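PDB 3BB8: CDP-4-keto-6-deoxy-D-glucose-3-dehydrase from Yersinia pseudotuberculosis, which probably acts in lipopolysaccharide biosynthesis as a pyridoxal-phosphate-binding dehydrase of CDP-4-keto-6-deoxy-D-glucose, within the DegT/DnrJ/EryC1 aminotransferase family. Local coordinates for residues 40-53 against 293-305. The protein carries 1 engineered substitution. Numbering follows the deposited sequence.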
ATOM      1  N   VAL A  40     -21.347   1.834  -6.197  1.00 44.36           N
ATOM      2  CA  VAL A  40     -22.370   2.602  -6.892  1.00 46.17           C
ATOM      3  C   VAL A  40     -21.692   3.888  -7.371  1.00 45.89           C
ATOM      4  O   VAL A  40     -21.614   4.882  -6.641  1.00 43.24           O
ATOM      5  CB  VAL A  40     -23.560   2.947  -5.959  1.00 47.24           C
ATOM      6  CG1 VAL A  40     -24.558   3.835  -6.689  1.00 46.26           C
ATOM      7  CG2 VAL A  40     -24.245   1.662  -5.502  1.00 48.86           C
ATOM      8  N   ILE A  41     -21.176   3.839  -8.595  1.00 45.98           N
ATOM      9  CA  ILE A  41     -20.491   4.975  -9.191  1.00 48.57           C
ATOM     10  C   ILE A  41     -21.225   5.458 -10.436  1.00 50.64           C
ATOM     11  O   ILE A  41     -22.002   4.716 -11.039  1.00 51.19           O
ATOM     12  CB  ILE A  41     -19.047   4.615  -9.604  1.00 46.81           C
ATOM     13  CG1 ILE A  41     -19.071   3.574 -10.730  1.00 45.26           C
ATOM     14  CG2 ILE A  41     -18.281   4.097  -8.393  1.00 47.17           C
ATOM     15  CD1 ILE A  41     -17.731   3.315 -11.374  1.00 44.11           C
ATOM     16  N   GLY A  42     -20.956   6.699 -10.824  1.00 51.93           N
ATOM     17  CA  GLY A  42     -21.597   7.264 -11.991  1.00 52.48           C
ATOM     18  C   GLY A  42     -20.780   8.321 -12.703  1.00 53.68           C
ATOM     19  O   GLY A  42     -19.548   8.359 -12.605  1.00 54.42           O
ATOM     20  N   THR A  43     -21.486   9.188 -13.424  1.00 53.20           N
ATOM     21  CA  THR A  43     -20.884  10.265 -14.198  1.00 51.72           C
ATOM     22  C   THR A  43     -19.797  11.033 -13.458  1.00 50.29           C
ATOM     23  O   THR A  43     -18.679  11.159 -13.952  1.00 50.15           O
ATOM     24  CB  THR A  43     -21.967  11.256 -14.656  1.00 52.61           C
ATOM     25  OG1 THR A  43     -22.959  10.550 -15.412  1.00 53.34           O
ATOM     26  CG2 THR A  43     -21.362  12.347 -15.517  1.00 51.81           C
ATOM     27  N   LYS A  44     -20.121  11.539 -12.275  1.00 49.83           N
ATOM     28  CA  LYS A  44     -19.161  12.306 -11.497  1.00 51.13           C
ATOM     29  C   LYS A  44     -17.849  11.550 -11.257  1.00 51.60           C
ATOM     30  O   LYS A  44     -16.766  12.094 -11.488  1.00 51.88           O
ATOM     31  CB  LYS A  44     -19.782  12.705 -10.162  1.00 53.29           C
ATOM     32  CG  LYS A  44     -19.042  13.821  -9.448  1.00 56.30           C
ATOM     33  CD  LYS A  44     -19.143  15.137 -10.214  1.00 59.83           C
ATOM     34  CE  LYS A  44     -18.550  16.297  -9.419  1.00 60.21           C
ATOM     35  NZ  LYS A  44     -18.875  17.618 -10.033  1.00 62.01           N
ATOM     36  N   GLU A  45     -17.942  10.299 -10.806  1.00 49.75           N
ATOM     37  CA  GLU A  45     -16.747   9.509 -10.542  1.00 48.16           C
ATOM     38  C   GLU A  45     -15.874   9.393 -11.777  1.00 48.33           C
ATOM     39  O   GLU A  45     -14.682   9.694 -11.722  1.00 47.39           O
ATOM     40  CB  GLU A  45     -17.096   8.096 -10.052  1.00 46.42           C
ATOM     41  CG  GLU A  45     -17.688   8.011  -8.642  1.00 45.87           C
ATOM     42  CD  GLU A  45     -19.113   8.517  -8.575  1.00 45.07           C
ATOM     43  OE1 GLU A  45     -19.829   8.379  -9.586  1.00 47.43           O
ATOM     44  OE2 GLU A  45     -19.528   9.040  -7.521  1.00 43.22           O
ATOM     45  N   LEU A  46     -16.457   8.961 -12.891  1.00 48.71           N
ATOM     46  CA  LEU A  46     -15.676   8.806 -14.113  1.00 49.27           C
ATOM     47  C   LEU A  46     -15.108  10.124 -14.609  1.00 49.46           C
ATOM     48  O   LEU A  46     -14.005  10.162 -15.154  1.00 49.45           O
ATOM     49  CB  LEU A  46     -16.505   8.164 -15.227  1.00 49.43           C
ATOM     50  CG  LEU A  46     -16.736   6.652 -15.117  1.00 50.81           C
ATOM     51  CD1 LEU A  46     -17.806   6.382 -14.074  1.00 50.09           C
ATOM     52  CD2 LEU A  46     -17.155   6.091 -16.471  1.00 48.51           C
ATOM     53  N   GLN A  47     -15.856  11.204 -14.419  1.00 50.27           N
ATOM     54  CA  GLN A  47     -15.394  12.506 -14.873  1.00 50.01           C
ATOM     55  C   GLN A  47     -14.131  12.932 -14.129  1.00 50.22           C
ATOM     56  O   GLN A  47     -13.100  13.218 -14.754  1.00 48.30           O
ATOM     57  CB  GLN A  47     -16.493  13.550 -14.704  1.00 51.37           C
ATOM     58  CG  GLN A  47     -17.666  13.347 -15.659  1.00 53.55           C
ATOM     59  CD  GLN A  47     -18.660  14.492 -15.627  1.00 53.19           C
ATOM     60  OE1 GLN A  47     -19.164  14.865 -14.566  1.00 52.87           O
ATOM     61  NE2 GLN A  47     -18.954  15.055 -16.798  1.00 53.74           N
ATOM     62  N   LEU A  48     -14.207  12.962 -12.799  1.00 48.51           N
ATOM     63  CA  LEU A  48     -13.055  13.352 -11.999  1.00 47.88           C
ATOM     64  C   LEU A  48     -11.837  12.473 -12.288  1.00 47.99           C
ATOM     65  O   LEU A  48     -10.733  12.988 -12.457  1.00 47.89           O
ATOM     66  CB  LEU A  48     -13.392  13.320 -10.505  1.00 44.58           C
ATOM     67  CG  LEU A  48     -14.522  14.253 -10.067  1.00 44.94           C
ATOM     68  CD1 LEU A  48     -14.427  14.508  -8.568  1.00 43.45           C
ATOM     69  CD2 LEU A  48     -14.424  15.577 -10.817  1.00 46.23           C
ATOM     70  N   MET A  49     -12.021  11.159 -12.361  1.00 47.40           N
ATOM     71  CA  MET A  49     -10.880  10.297 -12.642  1.00 48.80           C
ATOM     72  C   MET A  49     -10.225  10.708 -13.955  1.00 48.18           C
ATOM     73  O   MET A  49      -9.010  10.582 -14.122  1.00 47.18           O
ATOM     74  CB  MET A  49     -11.300   8.828 -12.699  1.00 47.56           C
ATOM     75  CG  MET A  49     -11.663   8.262 -11.344  1.00 49.12           C
ATOM     76  SD  MET A  49     -11.745   6.475 -11.383  1.00 50.10           S
ATOM     77  CE  MET A  49     -13.344   6.243 -12.197  1.00 49.88           C
ATOM     78  N   VAL A  50     -11.032  11.200 -14.888  1.00 49.08           N
ATOM     79  CA  VAL A  50     -10.502  11.646 -16.167  1.00 50.22           C
ATOM     80  C   VAL A  50      -9.734  12.942 -15.941  1.00 49.91           C
ATOM     81  O   VAL A  50      -8.656  13.136 -16.506  1.00 48.97           O
ATOM     82  CB  VAL A  50     -11.629  11.863 -17.203  1.00 52.01           C
ATOM     83  CG1 VAL A  50     -11.119  12.681 -18.381  1.00 50.90           C
ATOM     84  CG2 VAL A  50     -12.111  10.510 -17.712  1.00 53.82           C
ATOM     85  N   GLU A  51     -10.281  13.819 -15.104  1.00 49.64           N
ATOM     86  CA  GLU A  51      -9.610  15.077 -14.805  1.00 50.73           C
ATOM     87  C   GLU A  51      -8.227  14.794 -14.244  1.00 51.60           C
ATOM     88  O   GLU A  51      -7.227  15.325 -14.736  1.00 52.31           O
ATOM     89  CB  GLU A  51     -10.408  15.898 -13.796  1.00 49.75           C
ATOM     90  CG  GLU A  51     -11.504  16.721 -14.430  1.00 53.26           C
ATOM     91  CD  GLU A  51     -11.545  18.136 -13.884  1.00 56.22           C
ATOM     92  OE1 GLU A  51     -11.948  18.321 -12.709  1.00 55.66           O
ATOM     93  OE2 GLU A  51     -11.158  19.063 -14.632  1.00 57.42           O
ATOM     94  N   ALA A  52      -8.178  13.947 -13.216  1.00 50.98           N
ATOM     95  CA  ALA A  52      -6.921  13.573 -12.584  1.00 49.65           C
ATOM     96  C   ALA A  52      -5.984  12.942 -13.611  1.00 49.21           C
ATOM     97  O   ALA A  52      -4.787  13.214 -13.620  1.00 48.70           O
ATOM     98  CB  ALA A  52      -7.185  12.604 -11.441  1.00 48.92           C
ATOM     99  N   SER A  53      -6.529  12.102 -14.482  1.00 48.36           N
ATOM    100  CA  SER A  53      -5.711  11.456 -15.499  1.00 50.54           C
ATOM    101  C   SER A  53      -5.081  12.516 -16.394  1.00 51.71           C
ATOM    102  O   SER A  53      -3.902  12.435 -16.739  1.00 51.98           O
ATOM    103  CB  SER A  53      -6.556  10.508 -16.356  1.00 51.41           C
ATOM    104  OG  SER A  53      -7.141   9.480 -15.576  1.00 50.98           O
ATOM    105  N   ASP A 293      -3.639  10.408  -7.240  1.00 34.83           N
ATOM    106  CA  ASP A 293      -4.704  11.400  -7.232  1.00 35.43           C
ATOM    107  C   ASP A 293      -5.890  10.810  -7.999  1.00 35.32           C
ATOM    108  O   ASP A 293      -7.032  11.215  -7.783  1.00 35.52           O
ATOM    109  CB  ASP A 293      -4.226  12.722  -7.854  1.00 34.88           C
ATOM    110  CG  ASP A 293      -4.745  13.954  -7.098  1.00 35.50           C
ATOM    111  OD1 ASP A 293      -4.744  13.943  -5.849  1.00 31.17           O
ATOM    112  OD2 ASP A 293      -5.143  14.943  -7.753  1.00 38.16           O
ATOM    113  N   MET A 294      -5.616   9.842  -8.876  1.00 33.99           N
ATOM    114  CA  MET A 294      -6.679   9.183  -9.635  1.00 34.74           C
ATOM    115  C   MET A 294      -7.666   8.575  -8.642  1.00 35.61           C
ATOM    116  O   MET A 294      -8.879   8.802  -8.718  1.00 36.23           O
ATOM    117  CB  MET A 294      -6.122   8.074 -10.521  1.00 34.15           C
ATOM    118  CG  MET A 294      -5.306   8.559 -11.694  1.00 37.24           C
ATOM    119  SD  MET A 294      -3.599   9.041 -11.306  1.00 42.06           S
ATOM    120  CE  MET A 294      -2.799   7.437 -11.298  1.00 37.75           C
ATOM    121  N   GLN A 295      -7.129   7.796  -7.710  1.00 34.14           N
ATOM    122  CA  GLN A 295      -7.941   7.180  -6.677  1.00 33.43           C
ATOM    123  C   GLN A 295      -8.607   8.289  -5.872  1.00 32.83           C
ATOM    124  O   GLN A 295      -9.800   8.226  -5.574  1.00 33.03           O
ATOM    125  CB  GLN A 295      -7.064   6.317  -5.755  1.00 32.33           C
ATOM    126  CG  GLN A 295      -6.555   5.032  -6.392  1.00 31.06           C
ATOM    127  CD  GLN A 295      -5.248   4.533  -5.772  1.00 33.92           C
ATOM    128  OE1 GLN A 295      -4.155   4.934  -6.181  1.00 34.44           O
ATOM    129  NE2 GLN A 295      -5.360   3.665  -4.778  1.00 32.11           N
ATOM    130  N   ALA A 296      -7.833   9.305  -5.512  1.00 32.39           N
ATOM    131  CA  ALA A 296      -8.377  10.422  -4.743  1.00 34.84           C
ATOM    132  C   ALA A 296      -9.612  11.023  -5.428  1.00 35.00           C
ATOM    133  O   ALA A 296     -10.591  11.365  -4.767  1.00 34.99           O
ATOM    134  CB  ALA A 296      -7.311  11.503  -4.561  1.00 36.85           C
ATOM    135  N   ALA A 297      -9.555  11.143  -6.750  1.00 35.48           N
ATOM    136  CA  ALA A 297     -10.653  11.709  -7.530  1.00 37.99           C
ATOM    137  C   ALA A 297     -11.934  10.904  -7.350  1.00 39.04           C
ATOM    138  O   ALA A 297     -12.981  11.453  -6.980  1.00 40.12           O
ATOM    139  CB  ALA A 297     -10.271  11.751  -9.013  1.00 37.25           C
ATOM    140  N   CYS A 298     -11.842   9.601  -7.617  1.00 38.36           N
ATOM    141  CA  CYS A 298     -12.984   8.710  -7.491  1.00 37.64           C
ATOM    142  C   CYS A 298     -13.590   8.894  -6.113  1.00 37.12           C
ATOM    143  O   CYS A 298     -14.795   9.060  -5.975  1.00 38.62           O
ATOM    144  CB  CYS A 298     -12.544   7.259  -7.693  1.00 38.67           C
ATOM    145  SG  CYS A 298     -13.895   6.063  -7.881  1.00 40.01           S
ATOM    146  N   GLY A 299     -12.744   8.889  -5.094  1.00 37.19           N
ATOM    147  CA  GLY A 299     -13.229   9.064  -3.740  1.00 37.29           C
ATOM    148  C   GLY A 299     -13.929  10.391  -3.521  1.00 38.81           C
ATOM    149  O   GLY A 299     -14.934  10.456  -2.818  1.00 36.72           O
ATOM    150  N   LEU A 300     -13.406  11.460  -4.123  1.00 41.15           N
ATOM    151  CA  LEU A 300     -14.008  12.786  -3.958  1.00 40.34           C
ATOM    152  C   LEU A 300     -15.439  12.801  -4.489  1.00 40.09           C
ATOM    153  O   LEU A 300     -16.347  13.262  -3.803  1.00 40.41           O
ATOM    154  CB  LEU A 300     -13.171  13.859  -4.660  1.00 38.47           C
ATOM    155  CG  LEU A 300     -13.637  15.304  -4.437  1.00 37.10           C
ATOM    156  CD1 LEU A 300     -13.652  15.641  -2.952  1.00 34.95           C
ATOM    157  CD2 LEU A 300     -12.714  16.239  -5.184  1.00 37.09           C
ATOM    158  N   ALA A 301     -15.633  12.289  -5.700  1.00 40.80           N
ATOM    159  CA  ALA A 301     -16.969  12.220  -6.296  1.00 42.54           C
ATOM    160  C   ALA A 301     -17.900  11.452  -5.354  1.00 44.23           C
ATOM    161  O   ALA A 301     -18.990  11.923  -5.015  1.00 46.26           O
ATOM    162  CB  ALA A 301     -16.908  11.516  -7.661  1.00 41.79           C
ATOM    163  N   GLN A 302     -17.449  10.271  -4.931  1.00 44.85           N
ATOM    164  CA  GLN A 302     -18.207   9.415  -4.023  1.00 44.70           C
ATOM    165  C   GLN A 302     -18.658  10.172  -2.773  1.00 45.30           C
ATOM    166  O   GLN A 302     -19.756   9.947  -2.265  1.00 44.22           O
ATOM    167  CB  GLN A 302     -17.354   8.210  -3.587  1.00 44.50           C
ATOM    168  CG  GLN A 302     -17.058   7.165  -4.660  1.00 43.12           C
ATOM    169  CD  GLN A 302     -18.228   6.220  -4.914  1.00 44.46           C
ATOM    170  OE1 GLN A 302     -19.152   6.538  -5.664  1.00 42.74           O
ATOM    171  NE2 GLN A 302     -18.193   5.055  -4.279  1.00 41.19           N
ATOM    172  N   LEU A 303     -17.812  11.063  -2.271  1.00 47.01           N
ATOM    173  CA  LEU A 303     -18.147  11.822  -1.070  1.00 50.44           C
ATOM    174  C   LEU A 303     -19.445  12.621  -1.182  1.00 52.67           C
ATOM    175  O   LEU A 303     -20.071  12.948  -0.174  1.00 53.07           O
ATOM    176  CB  LEU A 303     -16.999  12.761  -0.691  1.00 50.06           C
ATOM    177  CG  LEU A 303     -15.898  12.155   0.185  1.00 50.75           C
ATOM    178  CD1 LEU A 303     -14.809  13.192   0.430  1.00 52.19           C
ATOM    179  CD2 LEU A 303     -16.491  11.698   1.511  1.00 47.23           C
ATOM    180  N   GLU A 304     -19.851  12.945  -2.399  1.00 53.99           N
ATOM    181  CA  GLU A 304     -21.083  13.695  -2.557  1.00 58.70           C
ATOM    182  C   GLU A 304     -22.272  12.797  -2.205  1.00 58.99           C
ATOM    183  O   GLU A 304     -23.219  13.226  -1.540  1.00 58.67           O
ATOM    184  CB  GLU A 304     -21.216  14.198  -3.999  1.00 61.85           C
ATOM    185  CG  GLU A 304     -20.095  15.138  -4.443  1.00 66.93           C
ATOM    186  CD  GLU A 304     -20.252  15.602  -5.886  1.00 69.31           C
ATOM    187  OE1 GLU A 304     -21.307  16.193  -6.211  1.00 70.96           O
ATOM    188  OE2 GLU A 304     -19.324  15.379  -6.695  1.00 70.09           O
ATOM    189  N   ARG A 305     -22.185  11.537  -2.624  1.00 58.37           N
ATOM    190  CA  ARG A 305     -23.249  10.558  -2.421  1.00 57.72           C
ATOM    191  C   ARG A 305     -23.256   9.832  -1.075  1.00 56.79           C
ATOM    192  O   ARG A 305     -24.142   9.022  -0.823  1.00 57.47           O
ATOM    193  CB  ARG A 305     -23.185   9.533  -3.560  1.00 57.42           C
ATOM    194  CG  ARG A 305     -22.892  10.203  -4.896  1.00 60.05           C
ATOM    195  CD  ARG A 305     -22.530   9.246  -6.019  1.00 61.44           C
ATOM    196  NE  ARG A 305     -23.702   8.644  -6.646  1.00 63.73           N
ATOM    197  CZ  ARG A 305     -23.748   8.254  -7.918  1.00 63.94           C
ATOM    198  NH1 ARG A 305     -22.688   8.408  -8.706  1.00 62.28           N
ATOM    199  NH2 ARG A 305     -24.852   7.698  -8.402  1.00 63.72           N
TER
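A301 drives its methyl into the first turn of helix 43-53, where CB lies 3.5 Å from E45 CA, with CG of K44 beside it. One turn along each helix, A297 and L48 repeat the fit: the methyl of A297 rests 3.7 Å from L48 O, while CD1 of L48 lies against A297 O and the backbone N of A301 and touches CB of L300. A52 supplies the last small bump, its CB 3.9 Å from M294 CA. The three alanines A52, A297 and A301 are consistent with the short axis separation of 7.8 Å; the helices run nearly antiparallel at 151°. On the flank, M49, extended at chi2, lays SD 3.9 Å from CB of C298. The pair belongs to an aspartate aminotransferase fold, in which it joins an early helix to the start of the long helix 293-323; M49 and S53 also pack on S53 and M49 of the second subunit, which places this end of the contact at the dimer interface. At the other end the knob is polar. E45 enters the hollow formed by C298, A301, Q302 and R305, and its chain folds back at chi2 (73°), bringing the carboxylate round to R305. The salt bridge spans 3.0 Å from E45 OE1 to R305 NH1, with OE1 at the guanidinium edge and the two planes turned 37° apart; the NH1 bond to OE2 is weak. V40 O sits over one guanidinium face, near its centre. E45 OE1 also faces the backbone N of G42, the N-cap residue, but the modelled separation is so short that this bond is doubtful. On the exposed side K44 and E304 cross at about a right angle, K44 NZ staying 4.0 Å from E304 OE2, beyond salt-bridge range.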